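Local coordinates for protein alpha-1,4-endofucoidanase (Mariniflexile fucanivorans, PDB 6DLH) that hydrolyses internal alpha-1,4-fucosidic linkages in sulfated fucans, as an endo-acting, retaining glycoside hydrolase of family GH107, at residues 257-260 against 264-267. Residues are numbered along the deposited sequence; the frame is centred on the assembly and turned at random.
Sequences ACHA and NAAI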
loop_
_atom_site.group_PDB
_atom_site.type_symbol
_atom_site.label_atom_id
_atom_site.label_comp_id
_atom_site.label_asym_id
_atom_site.label_seq_id
_atom_site.Cartn_x
_atom_site.Cartn_y
_atom_site.Cartn_z
ATOM N N ALA A 257 -1.194 -3.383 22.322
ATOM C CA ALA A 257 -2.158 -3.553 21.248
ATOM C C ALA A 257 -1.561 -4.389 20.115
ATOM O O ALA A 257 -2.279 -5.156 19.480
ATOM C CB ALA A 257 -2.623 -2.205 20.760
ATOM N N CYS A 258 -0.249 -4.232 19.876
ATOM C CA CYS A 258 0.473 -4.963 18.847
ATOM C C CYS A 258 0.763 -6.379 19.339
ATOM O O CYS A 258 0.698 -7.340 18.568
ATOM C CB CYS A 258 1.785 -4.268 18.478
ATOM S SG CYS A 258 1.585 -2.633 17.715
ATOM N N HIS A 259 1.097 -6.499 20.629
ATOM C CA HIS A 259 1.526 -7.776 21.176
ATOM C C HIS A 259 0.330 -8.696 21.421
ATOM O O HIS A 259 0.505 -9.905 21.553
ATOM C CB HIS A 259 2.408 -7.582 22.413
ATOM C CG HIS A 259 3.782 -7.091 22.103
ATOM N ND1 HIS A 259 4.296 -5.935 22.661
ATOM C CD2 HIS A 259 4.748 -7.591 21.299
ATOM C CE1 HIS A 259 5.525 -5.750 22.225
ATOM N NE2 HIS A 259 5.824 -6.752 21.386
ATOM N N ALA A 260 -0.878 -8.118 21.457
ATOM C CA ALA A 260 -2.105 -8.891 21.568
ATOM C C ALA A 260 -2.269 -9.783 20.338
ATOM O O ALA A 260 -2.736 -10.915 20.458
ATOM C CB ALA A 260 -3.286 -7.967 21.759
ATOM N N ASN A 264 5.476 -11.572 19.444
ATOM C CA ASN A 264 6.865 -11.547 19.020
ATOM C C ASN A 264 7.127 -10.328 18.137
ATOM O O ASN A 264 8.245 -10.130 17.670
ATOM C CB ASN A 264 7.259 -12.829 18.283
ATOM C CG ASN A 264 7.269 -14.055 19.170
ATOM O OD1 ASN A 264 7.713 -14.005 20.315
ATOM N ND2 ASN A 264 6.805 -15.171 18.633
ATOM N N ALA A 265 6.088 -9.524 17.902
ATOM C CA ALA A 265 6.223 -8.340 17.071
ATOM C C ALA A 265 7.181 -7.352 17.739
ATOM O O ALA A 265 7.023 -7.037 18.917
ATOM C CB ALA A 265 4.864 -7.737 16.812
ATOM N N ALA A 266 8.178 -6.883 16.974
ATOM C CA ALA A 266 9.158 -5.911 17.446
ATOM C C ALA A 266 8.619 -4.497 17.247
ATOM O O ALA A 266 8.055 -4.193 16.194
ATOM C CB ALA A 266 10.463 -6.119 16.719
ATOM N N ILE A 267 8.803 -3.638 18.261
ATOM C CA ILE A 267 8.181 -2.315 18.293
ATOM C C ILE A 267 9.275 -1.252 18.323
ATOM O O ILE A 267 10.289 -1.429 19.002
ATOM C CB ILE A 267 7.237 -2.151 19.514
ATOM C CG1 ILE A 267 6.370 -3.388 19.798
ATOM C CG2 ILE A 267 6.408 -0.875 19.414
ATOM C CD1 ILE A 267 5.499 -3.844 18.640
#
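His-259, in the last turn of helix 249-259, meets Ala-265 and Ile-267 where the chain turns back into strand 266-269, closing an alpha-to-beta connection of the (beta/alpha)-barrel-like catalytic domain. This strand belongs to the parallel sheet, next to strand 222-226, and its backbone bonds there run from Ala-266 to Asp-221 and Trp-223.

The polar link is a single hydrogen bond: NE2 of His-259 donates to O of Ala-265 over 2.8 Å. The acceptor lies at the ring edge, near the imidazole plane, but the N-H...O angle of 129° is bent and the bond weak. Chi1 of -74° sets CG opposite the carbonyl carbon, sending the ring from the helix across to the incoming chain. The apolar contacts centre on Ile-267, whose side chain approaches the histidine from the opposite direction. Its CG1 rests obliquely against the imidazole, 3.5 Å from CE1 of His-259. Replacing His-259 by an alanine would probably leave the Ala-265 carbonyl without its imidazole donor and open a gap beside CG1 of Ile-267.

Cys-258 and Ile-267 both pack on Trp-223 and Phe-225, joining helix and strand to the neighbouring strand in a buried layer. N of Ile-267 is bonded to the Asp-289 carboxylate, while the far end of its side chain, CD1, lies 3.7 Å from CB of Cys-258.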